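Local coordinates for fiber protein (Human adenovirus 16, PDB 3CNC), which forms the trimeric knob at the tip of the adenovirus fiber and probably attaches the virus to host cells through the receptor CD46, at residues Thr135-Ile140 / Val172-Arg177; Val90-Asp95 / Met187-Ser192; Asn28-Gly33 / Gly129-Thr134; Thr102-Leu107 / Met178-Met183. All blocks are in the same frame, centred on the assembly; numbering follows the deposited sequence.

Contact 1 of 4, residues Thr135-Ile140 / Val172-Arg177; sequences TAYPFI and VTLNRR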
loop_
_atom_site.group_PDB
_atom_site.type_symbol
_atom_site.label_atom_id
_atom_site.label_comp_id
_atom_site.label_asym_id
_atom_site.label_seq_id
_atom_site.Cartn_x
_atom_site.Cartn_y
_atom_site.Cartn_z
ATOM N N THR A 135 7.668 19.297 7.704
ATOM C CA THR A 135 7.841 19.018 9.125
ATOM C C THR A 135 8.264 17.552 9.252
ATOM O O THR A 135 9.208 17.232 9.972
ATOM C CB THR A 135 6.532 19.218 9.958
ATOM O OG1 THR A 135 6.006 20.535 9.754
ATOM C CG2 THR A 135 6.821 19.053 11.439
ATOM N N ALA A 136 7.573 16.664 8.541
ATOM C CA ALA A 136 7.895 15.236 8.594
ATOM C C ALA A 136 9.145 14.901 7.790
ATOM O O ALA A 136 9.978 14.100 8.217
ATOM C CB ALA A 136 6.719 14.402 8.065
ATOM N N TYR A 137 9.262 15.506 6.615
ATOM C CA TYR A 137 10.400 15.256 5.742
ATOM C C TYR A 137 11.096 16.593 5.498
ATOM O O TYR A 137 10.750 17.325 4.578
ATOM C CB TYR A 137 9.894 14.647 4.439
ATOM C CG TYR A 137 8.796 13.609 4.643
ATOM C CD1 TYR A 137 7.479 13.865 4.257
ATOM C CD2 TYR A 137 9.079 12.382 5.228
ATOM C CE1 TYR A 137 6.472 12.905 4.448
ATOM C CE2 TYR A 137 8.091 11.423 5.429
ATOM C CZ TYR A 137 6.795 11.683 5.040
ATOM O OH TYR A 137 5.836 10.722 5.251
ATOM N N PRO A 138 12.092 16.923 6.330
ATOM C CA PRO A 138 12.839 18.184 6.227
ATOM C C PRO A 138 13.903 18.224 5.147
ATOM O O PRO A 138 14.331 17.193 4.636
ATOM C CB PRO A 138 13.477 18.344 7.618
ATOM C CG PRO A 138 12.830 17.258 8.484
ATOM C CD PRO A 138 12.550 16.150 7.496
ATOM N N PHE A 139 14.322 19.438 4.808
ATOM C CA PHE A 139 15.383 19.634 3.839
ATOM C C PHE A 139 16.728 19.628 4.575
ATOM O O PHE A 139 16.798 19.968 5.768
ATOM C CB PHE A 139 15.205 20.966 3.108
ATOM C CG PHE A 139 14.193 20.917 1.990
ATOM C CD1 PHE A 139 12.876 21.316 2.204
ATOM C CD2 PHE A 139 14.567 20.486 0.716
ATOM C CE1 PHE A 139 11.946 21.290 1.164
ATOM C CE2 PHE A 139 13.645 20.457 -0.329
ATOM C CZ PHE A 139 12.332 20.860 -0.106
ATOM N N ILE A 140 17.783 19.218 3.873
ATOM C CA ILE A 140 19.130 19.198 4.449
ATOM C C ILE A 140 19.512 20.619 4.845
ATOM O O ILE A 140 19.413 21.544 4.032
ATOM C CB ILE A 140 20.164 18.709 3.435
ATOM C CG1 ILE A 140 19.981 17.215 3.192
ATOM C CG2 ILE A 140 21.566 19.041 3.931
ATOM C CD1 ILE A 140 20.831 16.690 2.074
ATOM N N VAL A 172 11.960 6.351 -2.954
ATOM C CA VAL A 172 11.308 7.636 -3.092
ATOM C C VAL A 172 11.988 8.580 -2.127
ATOM O O VAL A 172 12.180 8.248 -0.964
ATOM C CB VAL A 172 9.808 7.569 -2.736
ATOM C CG1 VAL A 172 9.139 8.876 -3.085
ATOM C CG2 VAL A 172 9.149 6.430 -3.463
ATOM N N THR A 173 12.382 9.749 -2.611
ATOM C CA THR A 173 13.014 10.725 -1.743
ATOM C C THR A 173 12.073 11.914 -1.633
ATOM O O THR A 173 11.615 12.435 -2.648
ATOM C CB THR A 173 14.361 11.207 -2.306
ATOM O OG1 THR A 173 15.183 10.076 -2.618
ATOM C CG2 THR A 173 15.080 12.081 -1.268
ATOM N N LEU A 174 11.768 12.330 -0.408
ATOM C CA LEU A 174 10.871 13.468 -0.210
ATOM C C LEU A 174 11.648 14.663 0.367
ATOM O O LEU A 174 12.361 14.515 1.358
ATOM C CB LEU A 174 9.723 13.078 0.731
ATOM C CG LEU A 174 8.881 11.839 0.368
ATOM C CD1 LEU A 174 7.901 11.523 1.480
ATOM C CD2 LEU A 174 8.132 12.076 -0.924
ATOM N N ASN A 175 11.510 15.825 -0.268
ATOM C CA ASN A 175 12.166 17.050 0.178
ATOM C C ASN A 175 13.535 16.893 0.810
ATOM O O ASN A 175 13.701 17.325 1.947
ATOM C CB ASN A 175 11.361 17.764 1.266
ATOM C CG ASN A 175 9.950 18.037 0.888
ATOM O OD1 ASN A 175 9.656 18.374 -0.253
ATOM N ND2 ASN A 175 9.056 17.932 1.866
ATOM N N ARG A 176 14.533 16.312 0.174
ATOM C CA ARG A 176 15.766 16.264 0.950
ATOM C C ARG A 176 16.753 17.339 0.522
ATOM O O ARG A 176 17.509 17.867 1.341
ATOM C CB ARG A 176 16.417 14.888 0.895
ATOM C CG ARG A 176 17.045 14.541 2.224
ATOM C CD ARG A 176 17.912 13.309 2.175
ATOM N NE ARG A 176 19.116 13.528 1.392
ATOM C CZ ARG A 176 20.240 12.850 1.571
ATOM N NH1 ARG A 176 20.304 11.920 2.511
ATOM N NH2 ARG A 176 21.293 13.097 0.809
ATOM N N ARG A 177 16.726 17.674 -0.764
ATOM C CA ARG A 177 17.605 18.697 -1.293
ATOM C C ARG A 177 16.833 19.669 -2.159
ATOM O O ARG A 177 15.935 19.278 -2.908
ATOM C CB ARG A 177 18.718 18.085 -2.160
ATOM C CG ARG A 177 19.740 17.216 -1.446
ATOM C CD ARG A 177 20.878 16.861 -2.410
ATOM N NE ARG A 177 21.711 15.746 -1.954
ATOM C CZ ARG A 177 22.595 15.805 -0.958
ATOM N NH1 ARG A 177 22.781 16.937 -0.287
ATOM N NH2 ARG A 177 23.299 14.723 -0.629
#

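Contact 2 of 4, residues Val90-Asp95 / Met187-Ser192; sequences VNLAFD and MNFSWS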
loop_
_atom_site.group_PDB
_atom_site.type_symbol
_atom_site.label_atom_id
_atom_site.label_comp_id
_atom_site.label_asym_id
_atom_site.label_seq_id
_atom_site.Cartn_x
_atom_site.Cartn_y
_atom_site.Cartn_z
ATOM N N VAL A 90 13.488 9.744 -11.828
ATOM C CA VAL A 90 12.490 10.713 -12.217
ATOM C C VAL A 90 12.512 11.664 -11.035
ATOM O O VAL A 90 12.167 11.287 -9.916
ATOM C CB VAL A 90 11.097 10.081 -12.367
ATOM C CG1 VAL A 90 10.054 11.166 -12.542
ATOM C CG2 VAL A 90 11.082 9.143 -13.566
ATOM N N ASN A 91 12.957 12.889 -11.272
ATOM C CA ASN A 91 13.032 13.863 -10.199
ATOM C C ASN A 91 11.934 14.892 -10.387
ATOM O O ASN A 91 11.660 15.319 -11.508
ATOM C CB ASN A 91 14.409 14.539 -10.203
ATOM C CG ASN A 91 15.548 13.534 -10.325
ATOM O OD1 ASN A 91 15.626 12.557 -9.569
ATOM N ND2 ASN A 91 16.440 13.772 -11.282
ATOM N N LEU A 92 11.301 15.281 -9.286
ATOM C CA LEU A 92 10.220 16.263 -9.319
ATOM C C LEU A 92 10.496 17.410 -8.345
ATOM O O LEU A 92 10.737 17.186 -7.148
ATOM C CB LEU A 92 8.896 15.585 -8.956
ATOM C CG LEU A 92 8.028 14.944 -10.047
ATOM C CD1 LEU A 92 8.865 14.190 -11.042
ATOM C CD2 LEU A 92 7.006 14.031 -9.384
ATOM N N ALA A 93 10.472 18.634 -8.863
ATOM C CA ALA A 93 10.705 19.815 -8.040
ATOM C C ALA A 93 9.500 20.741 -8.172
ATOM O O ALA A 93 9.049 21.032 -9.278
ATOM C CB ALA A 93 11.985 20.526 -8.488
ATOM N N PHE A 94 8.977 21.199 -7.039
ATOM C CA PHE A 94 7.801 22.066 -7.051
ATOM C C PHE A 94 8.101 23.421 -6.410
ATOM O O PHE A 94 8.988 23.531 -5.571
ATOM C CB PHE A 94 6.631 21.395 -6.293
ATOM C CG PHE A 94 6.425 19.929 -6.618
ATOM C CD1 PHE A 94 7.309 18.960 -6.151
ATOM C CD2 PHE A 94 5.338 19.516 -7.378
ATOM C CE1 PHE A 94 7.110 17.595 -6.441
ATOM C CE2 PHE A 94 5.129 18.152 -7.674
ATOM C CZ PHE A 94 6.017 17.196 -7.205
ATOM N N ASP A 95 7.358 24.451 -6.799
ATOM C CA ASP A 95 7.559 25.776 -6.219
ATOM C C ASP A 95 6.725 25.891 -4.930
ATOM O O ASP A 95 6.164 24.901 -4.465
ATOM C CB ASP A 95 7.161 26.872 -7.214
ATOM C CG ASP A 95 5.697 26.813 -7.594
ATOM O OD1 ASP A 95 4.955 25.997 -7.012
ATOM O OD2 ASP A 95 5.281 27.589 -8.478
ATOM N N MET A 187 10.355 15.567 -4.799
ATOM C CA MET A 187 9.860 14.195 -4.770
ATOM C C MET A 187 10.605 13.418 -5.852
ATOM O O MET A 187 10.359 13.613 -7.034
ATOM C CB MET A 187 8.354 14.181 -5.035
ATOM C CG MET A 187 7.706 12.814 -4.885
ATOM S SD MET A 187 5.901 12.944 -4.788
ATOM C CE MET A 187 5.456 12.699 -6.425
ATOM N N ASN A 188 11.522 12.547 -5.453
ATOM C CA ASN A 188 12.290 11.778 -6.427
ATOM C C ASN A 188 12.023 10.289 -6.377
ATOM O O ASN A 188 11.867 9.705 -5.301
ATOM C CB ASN A 188 13.794 12.011 -6.243
ATOM C CG ASN A 188 14.171 13.460 -6.403
ATOM O OD1 ASN A 188 13.415 14.243 -6.975
ATOM N ND2 ASN A 188 15.346 13.829 -5.912
ATOM N N PHE A 189 11.969 9.680 -7.553
ATOM C CA PHE A 189 11.748 8.252 -7.648
ATOM C C PHE A 189 12.881 7.655 -8.461
ATOM O O PHE A 189 13.372 8.279 -9.406
ATOM C CB PHE A 189 10.440 7.936 -8.371
ATOM C CG PHE A 189 9.235 8.570 -7.765
ATOM C CD1 PHE A 189 8.904 9.882 -8.062
ATOM C CD2 PHE A 189 8.413 7.841 -6.909
ATOM C CE1 PHE A 189 7.765 10.471 -7.521
ATOM C CE2 PHE A 189 7.264 8.414 -6.355
ATOM C CZ PHE A 189 6.937 9.728 -6.659
ATOM N N SER A 190 13.304 6.461 -8.076
ATOM C CA SER A 190 14.333 5.749 -8.808
ATOM C C SER A 190 13.997 4.259 -8.740
ATOM O O SER A 190 13.605 3.752 -7.688
ATOM C CB SER A 190 15.742 6.014 -8.237
ATOM O OG SER A 190 15.942 5.421 -6.970
ATOM N N TRP A 191 14.115 3.588 -9.882
ATOM C CA TRP A 191 13.853 2.157 -10.000
ATOM C C TRP A 191 15.197 1.509 -10.251
ATOM O O TRP A 191 15.972 1.989 -11.071
ATOM C CB TRP A 191 12.948 1.865 -11.195
ATOM C CG TRP A 191 11.555 2.365 -11.061
ATOM C CD1 TRP A 191 10.445 1.622 -10.806
ATOM C CD2 TRP A 191 11.104 3.711 -11.261
ATOM N NE1 TRP A 191 9.326 2.414 -10.846
ATOM C CE2 TRP A 191 9.697 3.702 -11.122
ATOM C CE3 TRP A 191 11.751 4.923 -11.546
ATOM C CZ2 TRP A 191 8.918 4.859 -11.262
ATOM C CZ3 TRP A 191 10.974 6.083 -11.686
ATOM C CH2 TRP A 191 9.570 6.038 -11.543
ATOM N N SER A 192 15.474 0.411 -9.565
ATOM C CA SER A 192 16.756 -0.243 -9.749
ATOM C C SER A 192 16.661 -1.695 -10.195
ATOM O O SER A 192 16.039 -2.525 -9.530
ATOM C CB SER A 192 17.563 -0.156 -8.457
ATOM O OG SER A 192 18.802 -0.817 -8.595
#

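Contact 3 of 4, residues Asn28-Gly33 / Gly129-Thr134; sequences NTLWTG and GFMPST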
loop_
_atom_site.group_PDB
_atom_site.type_symbol
_atom_site.label_atom_id
_atom_site.label_comp_id
_atom_site.label_asym_id
_atom_site.label_seq_id
_atom_site.Cartn_x
_atom_site.Cartn_y
_atom_site.Cartn_z
ATOM N N ASN A 28 -9.398 16.733 -5.264
ATOM C CA ASN A 28 -8.729 15.992 -4.191
ATOM C C ASN A 28 -7.708 15.046 -4.828
ATOM O O ASN A 28 -7.093 14.213 -4.165
ATOM C CB ASN A 28 -9.747 15.193 -3.381
ATOM C CG ASN A 28 -10.409 14.105 -4.194
ATOM O OD1 ASN A 28 -10.708 14.291 -5.372
ATOM N ND2 ASN A 28 -10.656 12.966 -3.567
ATOM N N THR A 29 -7.530 15.196 -6.133
ATOM C CA THR A 29 -6.601 14.367 -6.884
ATOM C C THR A 29 -5.709 15.227 -7.755
ATOM O O THR A 29 -6.195 16.067 -8.517
ATOM C CB THR A 29 -7.353 13.379 -7.801
ATOM O OG1 THR A 29 -8.169 12.513 -7.007
ATOM C CG2 THR A 29 -6.375 12.546 -8.599
ATOM N N LEU A 30 -4.402 15.024 -7.630
ATOM C CA LEU A 30 -3.428 15.755 -8.436
ATOM C C LEU A 30 -2.740 14.666 -9.261
ATOM O O LEU A 30 -2.129 13.754 -8.697
ATOM C CB LEU A 30 -2.419 16.481 -7.540
ATOM C CG LEU A 30 -1.429 17.391 -8.270
ATOM C CD1 LEU A 30 -2.183 18.520 -8.987
ATOM C CD2 LEU A 30 -0.431 17.976 -7.281
ATOM N N TRP A 31 -2.851 14.740 -10.589
ATOM C CA TRP A 31 -2.254 13.699 -11.426
ATOM C C TRP A 31 -1.818 14.118 -12.828
ATOM O O TRP A 31 -1.967 15.268 -13.235
ATOM C CB TRP A 31 -3.229 12.504 -11.533
ATOM C CG TRP A 31 -4.475 12.764 -12.374
ATOM C CD1 TRP A 31 -4.845 13.946 -12.972
ATOM C CD2 TRP A 31 -5.455 11.799 -12.767
ATOM N NE1 TRP A 31 -5.983 13.767 -13.716
ATOM C CE2 TRP A 31 -6.379 12.459 -13.612
ATOM C CE3 TRP A 31 -5.643 10.436 -12.493
ATOM C CZ2 TRP A 31 -7.476 11.796 -14.193
ATOM C CZ3 TRP A 31 -6.736 9.775 -13.069
ATOM C CH2 TRP A 31 -7.636 10.458 -13.910
ATOM N N THR A 32 -1.280 13.148 -13.558
ATOM C CA THR A 32 -0.820 13.341 -14.924
ATOM C C THR A 32 -1.937 12.964 -15.885
ATOM O O THR A 32 -1.774 13.050 -17.101
ATOM C CB THR A 32 0.350 12.406 -15.238
ATOM O OG1 THR A 32 -0.026 11.057 -14.910
ATOM C CG2 THR A 32 1.571 12.798 -14.456
ATOM N N GLY A 33 -3.069 12.546 -15.328
ATOM C CA GLY A 33 -4.179 12.091 -16.143
ATOM C C GLY A 33 -3.959 10.593 -16.305
ATOM O O GLY A 33 -2.852 10.112 -16.051
ATOM N N GLY A 129 -1.266 21.594 -0.697
ATOM C CA GLY A 129 -1.765 20.504 0.112
ATOM C C GLY A 129 -1.393 19.109 -0.363
ATOM O O GLY A 129 -1.648 18.133 0.345
ATOM N N PHE A 130 -0.803 19.000 -1.553
ATOM C CA PHE A 130 -0.408 17.698 -2.100
ATOM C C PHE A 130 1.071 17.406 -1.895
ATOM O O PHE A 130 1.532 16.295 -2.158
ATOM C CB PHE A 130 -0.695 17.631 -3.606
ATOM C CG PHE A 130 -2.152 17.587 -3.950
ATOM C CD1 PHE A 130 -2.850 18.755 -4.234
ATOM C CD2 PHE A 130 -2.831 16.369 -3.984
ATOM C CE1 PHE A 130 -4.228 18.711 -4.552
ATOM C CE2 PHE A 130 -4.191 16.307 -4.296
ATOM C CZ PHE A 130 -4.893 17.479 -4.581
ATOM N N MET A 131 1.814 18.408 -1.440
ATOM C CA MET A 131 3.252 18.268 -1.238
ATOM C C MET A 131 3.661 17.468 -0.012
ATOM O O MET A 131 2.915 17.350 0.959
ATOM C CB MET A 131 3.899 19.653 -1.135
ATOM C CG MET A 131 3.683 20.524 -2.347
ATOM S SD MET A 131 4.434 19.791 -3.803
ATOM C CE MET A 131 2.991 18.998 -4.551
ATOM N N PRO A 132 4.874 16.899 -0.046
ATOM C CA PRO A 132 5.340 16.126 1.111
ATOM C C PRO A 132 5.592 17.147 2.216
ATOM O O PRO A 132 6.152 18.202 1.955
ATOM C CB PRO A 132 6.644 15.496 0.614
ATOM C CG PRO A 132 6.491 15.494 -0.889
ATOM C CD PRO A 132 5.835 16.825 -1.157
ATOM N N SER A 133 5.170 16.844 3.439
ATOM C CA SER A 133 5.357 17.754 4.574
ATOM C C SER A 133 6.819 18.106 4.898
ATOM O O SER A 133 7.665 17.220 5.020
ATOM C CB SER A 133 4.720 17.142 5.832
ATOM O OG SER A 133 5.173 17.801 7.010
ATOM N N THR A 134 7.111 19.395 5.058
ATOM C CA THR A 134 8.469 19.790 5.424
ATOM C C THR A 134 8.728 19.546 6.932
ATOM O O THR A 134 9.875 19.575 7.385
ATOM C CB THR A 134 8.759 21.269 5.070
ATOM O OG1 THR A 134 7.761 22.119 5.645
ATOM C CG2 THR A 134 8.768 21.456 3.557
#

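Contact 4 of 4, residues Thr102-Leu107 / Met178-Met183; sequences TYLSSL and MLASGM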
loop_
_atom_site.group_PDB
_atom_site.type_symbol
_atom_site.label_atom_id
_atom_site.label_comp_id
_atom_site.label_asym_id
_atom_site.label_seq_id
_atom_site.Cartn_x
_atom_site.Cartn_y
_atom_site.Cartn_z
ATOM N N THR A 102 9.322 22.740 -14.319
ATOM C CA THR A 102 9.805 21.922 -15.428
ATOM C C THR A 102 11.293 21.884 -15.747
ATOM O O THR A 102 11.843 20.805 -15.955
ATOM C CB THR A 102 9.036 22.255 -16.723
ATOM O OG1 THR A 102 9.109 23.663 -16.977
ATOM C CG2 THR A 102 7.566 21.854 -16.584
ATOM N N TYR A 103 11.965 23.030 -15.777
ATOM C CA TYR A 103 13.384 23.009 -16.119
ATOM C C TYR A 103 14.230 22.277 -15.087
ATOM O O TYR A 103 15.399 21.970 -15.336
ATOM C CB TYR A 103 13.909 24.435 -16.339
ATOM C CG TYR A 103 14.331 25.169 -15.091
ATOM C CD1 TYR A 103 15.587 24.947 -14.519
ATOM C CD2 TYR A 103 13.479 26.089 -14.480
ATOM C CE1 TYR A 103 15.987 25.626 -13.367
ATOM C CE2 TYR A 103 13.864 26.774 -13.325
ATOM C CZ TYR A 103 15.120 26.538 -12.773
ATOM O OH TYR A 103 15.505 27.215 -11.634
ATOM N N LEU A 104 13.643 21.992 -13.929
ATOM C CA LEU A 104 14.354 21.278 -12.869
ATOM C C LEU A 104 13.863 19.841 -12.731
ATOM O O LEU A 104 14.531 19.003 -12.118
ATOM C CB LEU A 104 14.176 21.988 -11.519
ATOM C CG LEU A 104 14.933 23.284 -11.206
ATOM C CD1 LEU A 104 14.454 23.845 -9.872
ATOM C CD2 LEU A 104 16.435 23.017 -11.166
ATOM N N SER A 105 12.703 19.554 -13.316
ATOM C CA SER A 105 12.100 18.225 -13.205
ATOM C C SER A 105 12.142 17.346 -14.450
ATOM O O SER A 105 12.200 17.838 -15.578
ATOM C CB SER A 105 10.640 18.371 -12.764
ATOM O OG SER A 105 10.525 19.353 -11.743
ATOM N N SER A 106 12.103 16.035 -14.231
ATOM C CA SER A 106 12.092 15.085 -15.328
ATOM C C SER A 106 10.755 15.214 -16.054
ATOM O O SER A 106 10.686 14.979 -17.257
ATOM C CB SER A 106 12.245 13.661 -14.811
ATOM O OG SER A 106 13.422 13.523 -14.047
ATOM N N LEU A 107 9.704 15.580 -15.315
ATOM C CA LEU A 107 8.360 15.759 -15.875
ATOM C C LEU A 107 8.272 17.126 -16.556
ATOM O O LEU A 107 8.535 18.152 -15.932
ATOM C CB LEU A 107 7.307 15.660 -14.766
ATOM C CG LEU A 107 5.826 15.758 -15.153
ATOM C CD1 LEU A 107 5.429 14.594 -16.064
ATOM C CD2 LEU A 107 4.982 15.758 -13.880
ATOM N N MET A 178 17.166 20.946 -2.036
ATOM C CA MET A 178 16.557 21.944 -2.894
ATOM C C MET A 178 17.613 22.157 -3.978
ATOM O O MET A 178 18.810 21.950 -3.732
ATOM C CB MET A 178 16.266 23.227 -2.135
ATOM C CG MET A 178 14.805 23.364 -1.816
ATOM S SD MET A 178 14.467 24.906 -1.003
ATOM C CE MET A 178 14.329 24.367 0.723
ATOM N N LEU A 179 17.180 22.548 -5.170
ATOM C CA LEU A 179 18.103 22.718 -6.280
ATOM C C LEU A 179 18.212 24.148 -6.823
ATOM O O LEU A 179 19.161 24.467 -7.545
ATOM C CB LEU A 179 17.704 21.747 -7.400
ATOM C CG LEU A 179 17.452 20.296 -6.945
ATOM C CD1 LEU A 179 16.866 19.499 -8.098
ATOM C CD2 LEU A 179 18.742 19.654 -6.441
ATOM N N ALA A 180 17.249 24.998 -6.478
ATOM C CA ALA A 180 17.242 26.396 -6.914
ATOM C C ALA A 180 16.478 27.218 -5.897
ATOM O O ALA A 180 15.811 26.670 -5.021
ATOM C CB ALA A 180 16.595 26.533 -8.274
ATOM N N SER A 181 16.556 28.533 -6.019
ATOM C CA SER A 181 15.886 29.396 -5.060
ATOM C C SER A 181 14.357 29.309 -5.032
ATOM O O SER A 181 13.751 29.355 -3.954
ATOM C CB SER A 181 16.332 30.851 -5.267
ATOM O OG SER A 181 16.193 31.249 -6.615
ATOM N N GLY A 182 13.729 29.170 -6.192
ATOM C CA GLY A 182 12.275 29.113 -6.206
ATOM C C GLY A 182 11.650 27.778 -5.851
ATOM O O GLY A 182 10.432 27.634 -5.879
ATOM N N MET A 183 12.481 26.808 -5.502
ATOM C CA MET A 183 12.020 25.465 -5.174
ATOM C C MET A 183 11.587 25.333 -3.720
ATOM O O MET A 183 12.300 25.766 -2.826
ATOM C CB MET A 183 13.138 24.475 -5.472
ATOM C CG MET A 183 12.733 23.033 -5.403
ATOM S SD MET A 183 14.090 22.049 -6.011
ATOM C CE MET A 183 13.900 20.516 -5.092
#

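Contact 1 of 4, residues Thr135-Ile140 / Val172-Arg177
Leu-174 and Tyr-137 lie side by side and point the same way. Methyl CD1 of Leu-174 sits over the centre of the Tyr-137 ring, 3.5 Å from its centroid. CB of Ala-136 covers the opposite face, so the ring is held between two methyl groups. Its OH bonds to Tyr-67 of the second subunit and to the backbone N of Ile-216.

Phe-139 crosses Asn-175 obliquely. Its ring and the amide are tilted 29° apart, and Asn-175 CB touches the ring face off centre. The amide ND2 donates to Tyr-137 O at 3.3 Å, in the plane of both the amide and the carbonyl. ND2 also bonds to Pro-132 O, and OD1 accepts from Ala-186 N. These bonds fix the rotation of the amide.

Ile-140 N donates to Arg-176 O over 2.9 Å, from above the carbonyl plane. The Ile-140 side chain runs beside Arg-177, with CD1 over one face of its guanidinium. Residues 137-140 and 174-177 run nearly the same way, 13° apart, but share just the bonds to Tyr-137 O and Arg-176 O. This is a loop laid over the last residue of strand 165-174 and the chain leaving it, beside the subunit interface of the trimeric knob.

Contact 2 of 4, residues Val90-Asp95 / Met187-Ser192
Met-187, near the start of strand 185-194, pairs with Leu-92. Its N donates to Leu-92 O at 2.9 Å. The return bond from Leu-92 N to Met-187 O is weak, bent to 128° at the hydrogen. The Met-187 chain leaves with CG anti to the backbone N and runs beside Leu-92, pointing the same way. It bends at its last torsion, and CE meets Leu-92 CD2 at 3.6 Å. Met-187 CB also lies at the edge of the Phe-94 ring.

Asn-188 faces Asn-91 in a non-hydrogen-bonded pair on the other side of the sheet. Their amide planes are 64° apart. Asn-188 OD1 reaches over the neighbouring strand and accepts from Leu-92 N at 3.3 Å, in the plane of its own carbonyl. The N-H of Leu-92 is therefore shared between a side chain and a backbone oxygen.

Phe-189 returns to the side of Met-187 and pairs with Val-90. The two backbone bonds are short and fairly straight, with Phe-189 N to Val-90 O at 2.9 Å and 175°. The ring turns its edge to Leu-92 CD2, while Phe-213 meets it from outside the pair.

Trp-191 closes the contact. The rim of its indole, at CZ3, touches Val-90 CG2 at 3.6 Å. Leu-55 of strand 51-60 packs on Leu-92, Met-187 and Phe-189. The pairing is an antiparallel one in the four-stranded sheet, whose apolar face packs against the other sheet in the knob's beta sandwich.

Contact 3 of 4, residues Asn28-Gly33 / Gly129-Thr134
Phe-130 has CG anti to its carbonyl carbon (chi1 -70°), which sends the ring out from the 3-10 segment toward the strand. Leu-30 has CG anti to its backbone N (chi1 -174°), and the second torsion leaves CD2 extended, anti to CA, so that it reaches the root of the phenylalanine. The two side chains cross obliquely.

CB of Leu-30 stands over the centre of the Phe-130 ring, 3.6 Å from its centroid and 12° off the normal. This is a CH-pi contact over the ring face. CD2 of the same leucine meets Phe-130 CB at 3.7 Å. Leu-30 therefore covers the aromatic group from the ring centre back to its stem.

The far end of the ring meets backbone. Phe-130 CE2 lies 3.6 Å from Asn-28 O, and CZ is 3.8 Å from Thr-29 N. Both backbone atoms lie at the ring edge, near its plane. No hydrogen bond joins the segments, so contact rests on shape and apolar surface. Met-131 adds a looser touch, its CE 4.5 Å from Leu-30 CD2.

The backbone of each segment is held by other parts of the fold. Leu-30 pairs with Leu-57 of strand 51-60, and Phe-130 O accepts from the hydroxyl of Tyr-215. Lys-59 and Phe-113 also touch the Phe-130 side chain. On the other side of the strand, Thr-29 OG1 bonds to Gly-62 N of the third subunit. An aromatic side chain from a 3-10 turn thus packs by its face on strand 29-31, in the sheet that holds strand 51-60, near a trimer interface of the knob.

Contact 4 of 4, residues Thr102-Leu107 / Met178-Met183
Leu-104 is the bump of this contact. Its CG is anti to the carbonyl carbon (chi1 -75°), and the extended second torsion carries CD1 forward to Ala-180, while CD2 branches toward Leu-179. Both methyls enter a shallow hollow lined by Leu-179, Ala-180 and Met-183. Leu-104 CD1 meets Ala-180 CB at 3.8 Å and, more loosely, Met-183 SD at 4.3 Å. Leu-104 CD2 meets Leu-179 CB at 4.2 Å. The two leucines slide past each other in opposite directions, so the touch falls at the base of Leu-179.

Tyr-103 forms one wall of the same site. Its CG takes the crowded position between the backbone N and carbonyl carbon (chi1 85°). This lays the ring along Leu-104, whose CG rests over one ring face toward the rim. The Tyr-103 OH then reaches Ala-180 CB at 3.6 Å.

A type I turn from Ala-180 to Met-183 brings two of the lining residues together. Just before the turn, Leu-179 N makes a weak bond to Met-183 SD at 3.2 Å. Ala-93 of strand 85-94 touches both Leu-104 and Met-183, and places the site beside the end of that strand.

No hydrogen bond or charge pair crosses between the segments. The chemistry is that of a small, apolar surface contact between two loops, held by van der Waals packing and by partial burial of a few methyl groups.

All four contacts lie in one knob domain. Contacts 1 and 2 share the four-stranded sheet, where strands 165-174 and 185-194 are neighbours, and their centres are about 12 Å apart. The centre of contact 4 lies about 10 Å from that of contact 2, and Ser-105 and Ser-106 hydrogen-bond to strand 85-94. Contact 3 joins the sheet that holds strands 29-31 and 51-60 to the loop that leads into contact 1. Asn-175 links the two through Pro-132. Along the chain, contact 1 is nested within contact 4, and contact 4 within contact 2. Contact 3 crosses contacts 2 and 4. Distant loops and both sheets are thus tied together, with contacts 1 and 3 reaching neighbouring subunits of the trimer.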